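Local coordinates for fiber protein (PDB 3L88) that attaches adenovirus type 21 to host cells through its trimeric knob domain, the part in this structure, which binds the receptor CD46, at residues C[20-25]-C[50-55]; C[146-151]-C[186-191]; C[33-38]-C[70-75]; C[81-86]-C[161-166]. One frame throughout, in Å; residues are numbered along the deposited sequence.

Contact 1 of 4, residues C[20-25]-C[50-55]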
loop_
_atom_site.group_PDB
_atom_site.type_symbol
_atom_site.label_atom_id
_atom_site.label_comp_id
_atom_site.label_asym_id
_atom_site.label_seq_id
_atom_site.Cartn_x
_atom_site.Cartn_y
_atom_site.Cartn_z
ATOM N N PRO C 20 -25.977 -3.166 6.530
ATOM C CA PRO C 20 -26.018 -3.102 5.071
ATOM C C PRO C 20 -26.244 -1.671 4.595
ATOM O O PRO C 20 -27.265 -1.066 4.917
ATOM C CB PRO C 20 -27.211 -3.989 4.720
ATOM C CG PRO C 20 -27.246 -4.995 5.834
ATOM C CD PRO C 20 -26.843 -4.230 7.068
ATOM N N ASN C 21 -25.286 -1.132 3.852
ATOM C CA ASN C 21 -25.222 0.306 3.631
ATOM C C ASN C 21 -25.014 0.699 2.169
ATOM O O ASN C 21 -24.983 1.886 1.844
ATOM C CB ASN C 21 -24.141 0.937 4.516
ATOM C CG ASN C 21 -22.731 0.562 4.084
ATOM O OD1 ASN C 21 -22.537 -0.221 3.150
ATOM N ND2 ASN C 21 -21.735 1.135 4.760
ATOM N N CYS C 22 -24.894 -0.297 1.294
ATOM C CA CYS C 22 -24.684 -0.048 -0.131
ATOM C C CYS C 22 -25.424 -1.059 -1.007
ATOM O O CYS C 22 -25.982 -2.036 -0.507
ATOM C CB CYS C 22 -23.193 -0.069 -0.467
ATOM S SG CYS C 22 -22.475 -1.723 -0.449
ATOM N N GLN C 23 -25.401 -0.828 -2.319
ATOM C CA GLN C 23 -26.144 -1.661 -3.262
ATOM C C GLN C 23 -25.286 -2.150 -4.424
ATOM O O GLN C 23 -24.979 -1.403 -5.350
ATOM C CB GLN C 23 -27.381 -0.929 -3.776
ATOM C CG GLN C 23 -28.378 -0.588 -2.685
ATOM C CD GLN C 23 -29.716 -0.145 -3.235
ATOM O OE1 GLN C 23 -29.783 0.532 -4.259
ATOM N NE2 GLN C 23 -30.791 -0.522 -2.554
ATOM N N ILE C 24 -24.914 -3.424 -4.368
ATOM C CA ILE C 24 -24.079 -4.038 -5.389
ATOM C C ILE C 24 -24.873 -4.323 -6.664
ATOM O O ILE C 24 -24.442 -3.976 -7.762
ATOM C CB ILE C 24 -23.448 -5.343 -4.865
ATOM C CG1 ILE C 24 -22.437 -5.024 -3.760
ATOM C CG2 ILE C 24 -22.824 -6.143 -6.007
ATOM C CD1 ILE C 24 -22.100 -6.205 -2.873
ATOM N N VAL C 25 -26.036 -4.948 -6.512
ATOM C CA VAL C 25 -26.918 -5.211 -7.645
ATOM C C VAL C 25 -27.812 -4.009 -7.902
ATOM O O VAL C 25 -28.709 -3.717 -7.115
ATOM C CB VAL C 25 -27.790 -6.456 -7.405
ATOM C CG1 VAL C 25 -28.830 -6.608 -8.515
ATOM C CG2 VAL C 25 -26.916 -7.698 -7.302
ATOM N N VAL C 50 -10.407 0.388 2.377
ATOM C CA VAL C 50 -11.684 -0.074 1.851
ATOM C C VAL C 50 -11.788 -1.596 1.839
ATOM O O VAL C 50 -10.881 -2.288 1.379
ATOM C CB VAL C 50 -11.954 0.495 0.433
ATOM C CG1 VAL C 50 -10.997 -0.107 -0.584
ATOM C CG2 VAL C 50 -13.398 0.258 0.024
ATOM N N SER C 51 -12.904 -2.109 2.351
ATOM C CA SER C 51 -13.224 -3.531 2.241
ATOM C C SER C 51 -14.732 -3.757 2.163
ATOM O O SER C 51 -15.521 -2.956 2.674
ATOM C CB SER C 51 -12.625 -4.314 3.417
ATOM O OG SER C 51 -13.301 -4.027 4.628
ATOM N N LEU C 52 -15.122 -4.877 1.563
ATOM C CA LEU C 52 -16.525 -5.145 1.275
ATOM C C LEU C 52 -16.973 -6.516 1.790
ATOM O O LEU C 52 -16.273 -7.513 1.624
ATOM C CB LEU C 52 -16.774 -5.038 -0.234
ATOM C CG LEU C 52 -18.194 -5.245 -0.770
ATOM C CD1 LEU C 52 -19.132 -4.136 -0.304
ATOM C CD2 LEU C 52 -18.164 -5.328 -2.288
ATOM N N VAL C 53 -18.152 -6.557 2.404
ATOM C CA VAL C 53 -18.786 -7.821 2.775
ATOM C C VAL C 53 -20.176 -7.946 2.148
ATOM O O VAL C 53 -20.994 -7.032 2.262
ATOM C CB VAL C 53 -18.920 -7.946 4.306
ATOM C CG1 VAL C 53 -19.584 -9.267 4.679
ATOM C CG2 VAL C 53 -17.560 -7.816 4.968
ATOM N N GLY C 54 -20.434 -9.070 1.486
ATOM C CA GLY C 54 -21.713 -9.295 0.815
ATOM C C GLY C 54 -22.804 -9.748 1.771
ATOM O O GLY C 54 -22.535 -10.462 2.736
ATOM N N VAL C 55 -24.038 -9.326 1.512
ATOM C CA VAL C 55 -25.151 -9.636 2.410
ATOM C C VAL C 55 -26.202 -10.549 1.776
ATOM O O VAL C 55 -26.580 -11.565 2.354
ATOM C CB VAL C 55 -25.836 -8.358 2.928
ATOM C CG1 VAL C 55 -27.095 -8.706 3.695
ATOM C CG2 VAL C 55 -24.880 -7.565 3.803
#

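Contact 2 of 4, residues C[146-151]-C[186-191]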
loop_
_atom_site.group_PDB
_atom_site.type_symbol
_atom_site.label_atom_id
_atom_site.label_comp_id
_atom_site.label_asym_id
_atom_site.label_seq_id
_atom_site.Cartn_x
_atom_site.Cartn_y
_atom_site.Cartn_z
ATOM N N VAL C 146 -7.762 -15.990 -3.540
ATOM C CA VAL C 146 -8.081 -15.638 -4.915
ATOM C C VAL C 146 -7.912 -14.135 -5.135
ATOM O O VAL C 146 -8.489 -13.325 -4.404
ATOM C CB VAL C 146 -9.514 -16.071 -5.294
ATOM C CG1 VAL C 146 -9.850 -15.616 -6.703
ATOM C CG2 VAL C 146 -9.666 -17.582 -5.160
ATOM N N PRO C 147 -7.085 -13.762 -6.126
ATOM C CA PRO C 147 -6.766 -12.370 -6.421
ATOM C C PRO C 147 -7.964 -11.629 -7.003
ATOM O O PRO C 147 -8.661 -12.156 -7.874
ATOM C CB PRO C 147 -5.657 -12.468 -7.481
ATOM C CG PRO C 147 -5.222 -13.907 -7.493
ATOM C CD PRO C 147 -6.394 -14.694 -7.033
ATOM N N LEU C 148 -8.183 -10.405 -6.531
ATOM C CA LEU C 148 -9.192 -9.534 -7.106
ATOM C C LEU C 148 -8.558 -8.227 -7.568
ATOM O O LEU C 148 -7.978 -7.489 -6.765
ATOM C CB LEU C 148 -10.278 -9.226 -6.077
ATOM C CG LEU C 148 -11.064 -10.411 -5.526
ATOM C CD1 LEU C 148 -11.943 -9.943 -4.373
ATOM C CD2 LEU C 148 -11.897 -11.045 -6.628
ATOM N N ASN C 149 -8.677 -7.938 -8.858
ATOM C CA ASN C 149 -8.245 -6.652 -9.375
ATOM C C ASN C 149 -9.141 -5.551 -8.840
ATOM O O ASN C 149 -10.360 -5.593 -9.021
ATOM C CB ASN C 149 -8.266 -6.663 -10.902
ATOM C CG ASN C 149 -7.480 -7.827 -11.482
ATOM O OD1 ASN C 149 -6.278 -7.961 -11.249
ATOM N ND2 ASN C 149 -8.161 -8.688 -12.228
ATOM N N ILE C 150 -8.544 -4.591 -8.138
ATOM C CA ILE C 150 -9.289 -3.444 -7.640
ATOM C C ILE C 150 -8.816 -2.183 -8.340
ATOM O O ILE C 150 -7.614 -1.934 -8.445
ATOM C CB ILE C 150 -9.132 -3.273 -6.113
ATOM C CG1 ILE C 150 -9.651 -1.900 -5.670
ATOM C CG2 ILE C 150 -7.675 -3.421 -5.712
ATOM C CD1 ILE C 150 -11.106 -1.875 -5.307
ATOM N N SER C 151 -9.763 -1.402 -8.844
ATOM C CA SER C 151 -9.444 -0.109 -9.422
ATOM C C SER C 151 -10.346 0.977 -8.855
ATOM O O SER C 151 -11.549 0.791 -8.698
ATOM C CB SER C 151 -9.542 -0.150 -10.945
ATOM O OG SER C 151 -10.888 -0.153 -11.361
ATOM N N LEU C 186 -19.308 -13.331 0.619
ATOM C CA LEU C 186 -18.330 -12.572 -0.138
ATOM C C LEU C 186 -17.625 -11.557 0.755
ATOM O O LEU C 186 -18.269 -10.749 1.416
ATOM C CB LEU C 186 -19.009 -11.857 -1.307
ATOM C CG LEU C 186 -18.106 -11.063 -2.257
ATOM C CD1 LEU C 186 -18.633 -11.146 -3.680
ATOM C CD2 LEU C 186 -17.973 -9.610 -1.809
ATOM N N THR C 187 -16.299 -11.623 0.784
ATOM C CA THR C 187 -15.498 -10.636 1.495
ATOM C C THR C 187 -14.303 -10.239 0.637
ATOM O O THR C 187 -13.713 -11.076 -0.042
ATOM C CB THR C 187 -14.976 -11.180 2.840
ATOM O OG1 THR C 187 -14.008 -12.207 2.595
ATOM C CG2 THR C 187 -16.109 -11.746 3.677
ATOM N N THR C 188 -13.955 -8.957 0.666
ATOM C CA THR C 188 -12.728 -8.484 0.031
ATOM C C THR C 188 -11.750 -7.984 1.089
ATOM O O THR C 188 -12.098 -7.129 1.908
ATOM C CB THR C 188 -13.008 -7.336 -0.969
ATOM O OG1 THR C 188 -13.444 -6.169 -0.258
ATOM C CG2 THR C 188 -14.079 -7.743 -1.977
ATOM N N SER C 189 -10.531 -8.513 1.072
ATOM C CA SER C 189 -9.518 -8.080 2.028
ATOM C C SER C 189 -9.201 -6.594 1.845
ATOM O O SER C 189 -9.272 -6.068 0.735
ATOM C CB SER C 189 -8.248 -8.927 1.912
ATOM O OG SER C 189 -7.585 -8.696 0.684
ATOM N N PRO C 190 -8.876 -5.909 2.948
ATOM C CA PRO C 190 -8.738 -4.461 2.908
ATOM C C PRO C 190 -7.751 -4.021 1.832
ATOM O O PRO C 190 -6.706 -4.649 1.648
ATOM C CB PRO C 190 -8.203 -4.124 4.303
ATOM C CG PRO C 190 -8.671 -5.240 5.165
ATOM C CD PRO C 190 -8.636 -6.458 4.294
ATOM N N PHE C 191 -8.100 -2.966 1.105
ATOM C CA PHE C 191 -7.181 -2.367 0.148
ATOM C C PHE C 191 -6.782 -0.976 0.621
ATOM O O PHE C 191 -7.622 -0.213 1.093
ATOM C CB PHE C 191 -7.821 -2.303 -1.239
ATOM C CG PHE C 191 -6.936 -1.693 -2.286
ATOM C CD1 PHE C 191 -5.740 -2.302 -2.646
ATOM C CD2 PHE C 191 -7.307 -0.528 -2.931
ATOM C CE1 PHE C 191 -4.920 -1.750 -3.625
ATOM C CE2 PHE C 191 -6.504 0.024 -3.916
ATOM C CZ PHE C 191 -5.301 -0.583 -4.259
#

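Contact 3 of 4, residues C[33-38]-C[70-75]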
loop_
_atom_site.group_PDB
_atom_site.type_symbol
_atom_site.label_atom_id
_atom_site.label_comp_id
_atom_site.label_asym_id
_atom_site.label_seq_id
_atom_site.Cartn_x
_atom_site.Cartn_y
_atom_site.Cartn_z
ATOM N N GLY C 33 -24.936 -5.174 0.580
ATOM C CA GLY C 33 -23.525 -5.206 0.908
ATOM C C GLY C 33 -23.171 -4.268 2.039
ATOM O O GLY C 33 -23.821 -3.236 2.228
ATOM N N LYS C 34 -22.155 -4.649 2.812
ATOM C CA LYS C 34 -21.608 -3.787 3.850
ATOM C C LYS C 34 -20.254 -3.256 3.409
ATOM O O LYS C 34 -19.278 -4.005 3.343
ATOM C CB LYS C 34 -21.446 -4.550 5.165
ATOM C CG LYS C 34 -22.738 -5.100 5.745
ATOM C CD LYS C 34 -22.440 -6.145 6.819
ATOM C CE LYS C 34 -23.672 -6.479 7.639
ATOM N NZ LYS C 34 -23.373 -7.482 8.694
ATOM N N LEU C 35 -20.205 -1.968 3.088
ATOM C CA LEU C 35 -18.970 -1.325 2.674
ATOM C C LEU C 35 -18.285 -0.648 3.859
ATOM O O LEU C 35 -18.872 0.208 4.526
ATOM C CB LEU C 35 -19.244 -0.297 1.576
ATOM C CG LEU C 35 -18.028 0.516 1.119
ATOM C CD1 LEU C 35 -17.078 -0.340 0.288
ATOM C CD2 LEU C 35 -18.456 1.763 0.351
ATOM N N THR C 36 -17.045 -1.043 4.125
ATOM C CA THR C 36 -16.228 -0.354 5.109
ATOM C C THR C 36 -15.234 0.561 4.409
ATOM O O THR C 36 -14.381 0.107 3.650
ATOM C CB THR C 36 -15.472 -1.340 6.026
ATOM O OG1 THR C 36 -16.411 -2.117 6.775
ATOM C CG2 THR C 36 -14.577 -0.583 7.000
ATOM N N LEU C 37 -15.365 1.856 4.656
ATOM C CA LEU C 37 -14.514 2.838 4.007
ATOM C C LEU C 37 -14.031 3.871 5.017
ATOM O O LEU C 37 -14.832 4.482 5.719
ATOM C CB LEU C 37 -15.265 3.525 2.864
ATOM C CG LEU C 37 -14.514 4.661 2.168
ATOM C CD1 LEU C 37 -13.338 4.120 1.371
ATOM C CD2 LEU C 37 -15.438 5.456 1.269
ATOM N N VAL C 38 -12.715 4.030 5.107
ATOM C CA VAL C 38 -12.122 5.011 6.011
ATOM C C VAL C 38 -11.234 5.970 5.237
ATOM O O VAL C 38 -10.372 5.549 4.469
ATOM C CB VAL C 38 -11.289 4.342 7.128
ATOM C CG1 VAL C 38 -10.957 5.359 8.219
ATOM C CG2 VAL C 38 -12.035 3.153 7.719
ATOM N N ILE C 70 -17.875 -6.101 -9.416
ATOM C CA ILE C 70 -18.654 -5.323 -8.470
ATOM C C ILE C 70 -18.232 -3.871 -8.546
ATOM O O ILE C 70 -17.044 -3.565 -8.467
ATOM C CB ILE C 70 -18.455 -5.825 -7.032
ATOM C CG1 ILE C 70 -19.089 -7.210 -6.861
ATOM C CG2 ILE C 70 -19.028 -4.826 -6.034
ATOM C CD1 ILE C 70 -18.634 -7.939 -5.616
ATOM N N GLN C 71 -19.207 -2.979 -8.700
ATOM C CA GLN C 71 -18.922 -1.560 -8.881
ATOM C C GLN C 71 -19.745 -0.710 -7.927
ATOM O O GLN C 71 -20.974 -0.772 -7.935
ATOM C CB GLN C 71 -19.203 -1.141 -10.325
ATOM C CG GLN C 71 -18.519 0.153 -10.744
ATOM C CD GLN C 71 -18.949 0.627 -12.128
ATOM O OE1 GLN C 71 -20.052 1.150 -12.303
ATOM N NE2 GLN C 71 -18.071 0.463 -13.113
ATOM N N LEU C 72 -19.065 0.090 -7.112
ATOM C CA LEU C 72 -19.736 1.055 -6.251
ATOM C C LEU C 72 -19.328 2.475 -6.628
ATOM O O LEU C 72 -18.152 2.830 -6.551
ATOM C CB LEU C 72 -19.406 0.780 -4.781
ATOM C CG LEU C 72 -19.688 -0.634 -4.265
ATOM C CD1 LEU C 72 -19.276 -0.784 -2.801
ATOM C CD2 LEU C 72 -21.156 -0.986 -4.455
ATOM N N ARG C 73 -20.300 3.275 -7.059
ATOM C CA ARG C 73 -20.057 4.677 -7.405
ATOM C C ARG C 73 -20.539 5.606 -6.296
ATOM O O ARG C 73 -21.709 5.575 -5.911
ATOM C CB ARG C 73 -20.765 5.039 -8.712
ATOM C CG ARG C 73 -20.190 4.365 -9.946
ATOM C CD ARG C 73 -20.998 4.706 -11.184
ATOM N NE ARG C 73 -22.416 4.423 -10.991
ATOM C CZ ARG C 73 -22.967 3.219 -11.134
ATOM N NH1 ARG C 73 -22.216 2.180 -11.480
ATOM N NH2 ARG C 73 -24.269 3.053 -10.931
ATOM N N LEU C 74 -19.631 6.420 -5.770
ATOM C CA LEU C 74 -20.003 7.415 -4.779
ATOM C C LEU C 74 -19.923 8.806 -5.393
ATOM O O LEU C 74 -18.922 9.163 -6.006
ATOM C CB LEU C 74 -19.097 7.335 -3.549
ATOM C CG LEU C 74 -18.697 5.980 -2.956
ATOM C CD1 LEU C 74 -18.419 6.130 -1.463
ATOM C CD2 LEU C 74 -19.746 4.911 -3.191
ATOM N N TYR C 75 -20.990 9.579 -5.237
ATOM C CA TYR C 75 -21.020 10.952 -5.721
ATOM C C TYR C 75 -21.231 11.911 -4.558
ATOM O O TYR C 75 -22.021 11.639 -3.651
ATOM C CB TYR C 75 -22.135 11.130 -6.758
ATOM C CG TYR C 75 -21.987 10.239 -7.975
ATOM C CD1 TYR C 75 -21.031 10.513 -8.949
ATOM C CD2 TYR C 75 -22.803 9.126 -8.150
ATOM C CE1 TYR C 75 -20.893 9.708 -10.060
ATOM C CE2 TYR C 75 -22.670 8.311 -9.257
ATOM C CZ TYR C 75 -21.714 8.608 -10.209
ATOM O OH TYR C 75 -21.578 7.810 -11.320
#

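Contact 4 of 4, residues C[81-86]-C[161-166]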
loop_
_atom_site.group_PDB
_atom_site.type_symbol
_atom_site.label_atom_id
_atom_site.label_comp_id
_atom_site.label_asym_id
_atom_site.label_seq_id
_atom_site.Cartn_x
_atom_site.Cartn_y
_atom_site.Cartn_z
ATOM N N ASN C 81 -20.558 16.148 0.709
ATOM C CA ASN C 81 -21.570 15.260 1.267
ATOM C C ASN C 81 -22.112 14.265 0.246
ATOM O O ASN C 81 -22.300 14.600 -0.923
ATOM C CB ASN C 81 -22.707 16.076 1.884
ATOM C CG ASN C 81 -22.256 16.880 3.093
ATOM O OD1 ASN C 81 -21.583 16.360 3.983
ATOM N ND2 ASN C 81 -22.610 18.156 3.120
ATOM N N LEU C 82 -22.359 13.039 0.694
ATOM C CA LEU C 82 -22.799 11.970 -0.199
ATOM C C LEU C 82 -24.141 12.279 -0.850
ATOM O O LEU C 82 -25.085 12.693 -0.187
ATOM C CB LEU C 82 -22.879 10.640 0.553
ATOM C CG LEU C 82 -23.225 9.406 -0.285
ATOM C CD1 LEU C 82 -22.100 9.055 -1.254
ATOM C CD2 LEU C 82 -23.560 8.225 0.617
ATOM N N LEU C 83 -24.218 12.082 -2.160
ATOM C CA LEU C 83 -25.493 12.163 -2.857
ATOM C C LEU C 83 -26.152 10.792 -2.922
ATOM O O LEU C 83 -25.820 9.965 -3.772
ATOM C CB LEU C 83 -25.310 12.741 -4.259
ATOM C CG LEU C 83 -24.943 14.222 -4.290
ATOM C CD1 LEU C 83 -24.456 14.617 -5.675
ATOM C CD2 LEU C 83 -26.132 15.065 -3.846
ATOM N N THR C 84 -27.099 10.572 -2.018
ATOM C CA THR C 84 -27.606 9.241 -1.721
ATOM C C THR C 84 -28.351 8.611 -2.894
ATOM O O THR C 84 -28.192 7.423 -3.172
ATOM C CB THR C 84 -28.488 9.263 -0.458
ATOM O OG1 THR C 84 -27.701 8.856 0.665
ATOM C CG2 THR C 84 -29.679 8.331 -0.596
ATOM N N ASP C 85 -29.143 9.416 -3.595
ATOM C CA ASP C 85 -29.980 8.910 -4.680
ATOM C C ASP C 85 -29.150 8.380 -5.847
ATOM O O ASP C 85 -29.487 7.363 -6.450
ATOM C CB ASP C 85 -30.940 9.995 -5.171
ATOM C CG ASP C 85 -32.060 10.275 -4.186
ATOM O OD1 ASP C 85 -32.164 9.551 -3.175
ATOM O OD2 ASP C 85 -32.841 11.218 -4.429
ATOM N N GLU C 86 -28.062 9.079 -6.160
ATOM C CA GLU C 86 -27.247 8.748 -7.323
ATOM C C GLU C 86 -26.215 7.659 -7.026
ATOM O O GLU C 86 -25.724 6.995 -7.937
ATOM C CB GLU C 86 -26.545 9.997 -7.863
ATOM C CG GLU C 86 -27.473 11.038 -8.461
ATOM C CD GLU C 86 -27.879 12.106 -7.462
ATOM O OE1 GLU C 86 -28.130 11.766 -6.286
ATOM O OE2 GLU C 86 -27.959 13.288 -7.855
ATOM N N SER C 161 -26.016 17.793 -12.162
ATOM C CA SER C 161 -25.523 19.148 -11.947
ATOM C C SER C 161 -25.026 19.318 -10.515
ATOM O O SER C 161 -24.307 20.266 -10.203
ATOM C CB SER C 161 -26.626 20.165 -12.251
ATOM O OG SER C 161 -27.304 19.827 -13.449
ATOM N N ASN C 162 -25.410 18.384 -9.651
ATOM C CA ASN C 162 -25.077 18.468 -8.234
ATOM C C ASN C 162 -23.778 17.758 -7.869
ATOM O O ASN C 162 -23.255 17.946 -6.772
ATOM C CB ASN C 162 -26.228 17.938 -7.378
ATOM C CG ASN C 162 -27.110 19.047 -6.841
ATOM O OD1 ASN C 162 -27.228 20.108 -7.451
ATOM N ND2 ASN C 162 -27.726 18.812 -5.686
ATOM N N VAL C 163 -23.256 16.953 -8.790
ATOM C CA VAL C 163 -22.009 16.240 -8.538
ATOM C C VAL C 163 -20.805 17.174 -8.622
ATOM O O VAL C 163 -20.563 17.806 -9.652
ATOM C CB VAL C 163 -21.808 15.058 -9.503
ATOM C CG1 VAL C 163 -20.439 14.438 -9.290
ATOM C CG2 VAL C 163 -22.896 14.021 -9.303
ATOM N N ALA C 164 -20.060 17.261 -7.528
ATOM C CA ALA C 164 -18.824 18.027 -7.504
ATOM C C ALA C 164 -17.600 17.108 -7.436
ATOM O O ALA C 164 -16.555 17.407 -8.018
ATOM C CB ALA C 164 -18.837 19.003 -6.339
ATOM N N TYR C 165 -17.740 15.984 -6.738
ATOM C CA TYR C 165 -16.666 14.997 -6.639
ATOM C C TYR C 165 -17.216 13.588 -6.801
ATOM O O TYR C 165 -18.412 13.360 -6.641
ATOM C CB TYR C 165 -15.946 15.116 -5.296
ATOM C CG TYR C 165 -15.585 16.532 -4.917
ATOM C CD1 TYR C 165 -14.377 17.089 -5.311
ATOM C CD2 TYR C 165 -16.447 17.308 -4.148
ATOM C CE1 TYR C 165 -14.044 18.389 -4.967
ATOM C CE2 TYR C 165 -16.123 18.607 -3.800
ATOM C CZ TYR C 165 -14.920 19.141 -4.214
ATOM O OH TYR C 165 -14.594 20.425 -3.860
ATOM N N ALA C 166 -16.340 12.641 -7.117
ATOM C CA ALA C 166 -16.757 11.249 -7.273
ATOM C C ALA C 166 -15.637 10.273 -6.940
ATOM O O ALA C 166 -14.475 10.514 -7.269
ATOM C CB ALA C 166 -17.268 11.003 -8.681
#

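Contact 1 of 4, residues C[20-25]-C[50-55]
Where the antiparallel beta-sandwich of the adenovirus fiber knob closes at one end, the loop 20-25 covers the edge of the core beside the end of strand 45-54 and the residue that follows it, and the two meet through apolar side chains alone. Leu-52 takes the central place. Its CG stands anti to the backbone N (chi1 -178°), which swings the two methyls toward the loop, one for each partner. CD1 lies 4.1 Å from SG of Cys-22, and CD2 meets CD1 of Ile-24 at the same separation, 4.1 Å, the leucine and isoleucine reaching toward each other tip to tip. A forked leucine suits this spot because it can serve two neighbours at once, while the compact thiol of Cys-22 packs here as an apolar group. Nearer the surface, CG of Pro-20 touches CG2 of Val-55 at 4.0 Å, a ring and a beta-branched chain, both compact, crossing at about a right angle where the contact is partly exposed. Polar bonds elsewhere help to hold the loop: the carboxylate of Asp-32 accepts from the backbone N of both Ile-24 and Val-25, and OD1 of Asn-21 accepts from the N of Leu-35. Beneath the contact, Cys-22 rests on Leu-72 and Ile-24 on Ile-70, both of strand 67-76 in the facing sheet, and Leu-52 also touches Trp-171 of strand 165-174.

Contact 2 of 4, residues C[146-151]-C[186-191]
Ile-150 and Phe-191 bury the most surface here, joining strand 145-154 of one sheet to the start of strand 191-196 in the other across the interior of the knob's beta-sandwich. CG2 of Ile-150 sits over the middle of the Phe-191 ring, 3.7 Å from its centroid and only 6° off the ring normal, a CH-pi contact made squarely on the face. The other branch lies over the rim of the same face, with CG1 of Ile-150 3.9 Å from CD2 of Phe-191. A chi1 of 167° sends CG1 anti to the backbone N and leaves CG2 between N and the carbonyl carbon, so both branches bear on the ring, whose flat face gives them a broad apolar surface between the sheets. Leu-148, two residues earlier on the same side of its strand, brings CD1 to 3.9 Å from CG2 of Thr-188, the two side chains crossing at about a right angle. Threonine fits because its methyl joins the core, while OG1 is hydrogen-bonded to the backbone N of Leu-52. Trp-171 of strand 165-174 touches both Ile-150 and Thr-188. The contact is apolar, resting on methyl and ring packing rather than on directional polar bonds, and the one hydroxyl among the four buried side chains has its polar need met by a neighbouring backbone.

Contact 3 of 4, residues C[33-38]-C[70-75]
Leu-35 and Leu-72 meet methyl to methyl in the middle of the knob's beta-sandwich, one from each of its two antiparallel sheets. CD1 of Leu-35 is 3.8 Å from CD1 of Leu-72, and CD2 of Leu-35 comes within 4.1 Å of that same methyl, which therefore rests against the fork of its partner. With CG anti to the backbone N in Leu-35 (chi1 176°), both its methyls are presented to CD1 of Leu-72. The two side chains approach tip to tip from backbones whose CA atoms are 9.3 Å apart, a span that two leucines can fill. Two residues further along each strand the fit is looser: CD2 of Leu-37 is 4.1 Å from CD1 of Leu-74, the one close approach of a pair whose CA atoms stand 11.3 Å apart. Val-50 of strand 45-54 packs against both Leu-35 and Leu-37, and Leu-89 lies on Leu-74, so other apolar residues help to enclose these four buried leucines.

Between the leucines and beside them, Lys-34, Thr-36, Gln-71 and Arg-73 turn to the outer sides of the sheets, all partly exposed. On strand 33-42, Thr-36 packs against Ile-196 of a second subunit, so that outer side also belongs to the trimer. On strand 67-76, Gln-71 and Arg-73 lie side by side, their long polar chains suited to a surface; the guanidinium makes a salt bridge with Glu-26 through NH2. Its NH1 gives a weak, bent hydrogen bond to OE1 of Gln-71, with an N-H...O angle of 129°.

Contact 4 of 4, residues C[81-86]-C[161-166]
A leucine methyl lodged against a backbone carbonyl is the odd feature here: CD1 of Leu-83 approaches O of Asn-162 to 3.7 Å, and a single methyl does nearly all the work of joining the two loops. The same CD1 lies 4.1 Å from CB of Asn-162 and 4.0 Å from CG2 of Val-163, so it is set against the bend of the chain between these residues. Leu-83 has CG anti to its carbonyl carbon (chi1 -70°), beside the backbone N, and this carries the branched end across to the other segment. Of its side chain, exposed Asn-162 brings only CB near the leucine, and the side-chain amide takes no part; Val-163 supplies the greasy surface that leucine needs, and itself leans on Tyr-75 and Thr-158.

Both loops adjoin strand 67-76 at one end of the beta-sandwich. Leu-83 is tied by backbone hydrogen bonding to Tyr-75 of that strand, while Ala-164 and Tyr-165 both face Phe-76, forming a classic beta bulge where strand 165-174 begins. After Leu-83 the chain takes up helical backbone angles through Glu-86, whose N makes a weak 3.4 Å hydrogen bond to O of Leu-83. That carbonyl is also hydrogen-bonded to OG of Ser-87. Glu-86 directs its CB toward the opposite loop without making close contact, and its side chain packs on Ser-160 and Tyr-75.

Contacts 1 and 3 are closest, their centres 6 Å apart, because strands 33-42 and 45-54 are neighbours in one sheet: N of Lys-34 lies 2.7 Å from O of Val-53, a probable hydrogen bond. Contact 2 lies 13 Å, centre to centre, from each of them. It joins contact 1 through a probable hydrogen bond of 2.7 Å between N of Gly-54 and O of Leu-186, and meets contact 3 where Leu-186 packs on Ile-70. Contact 4 is peripheral, 25 Å from contact 2 between centres, yet it touches contact 3 where O of Tyr-75 lies 2.7 Å from N of Leu-83, a probable hydrogen bond. Contacts 2 and 3 also touch a second subunit.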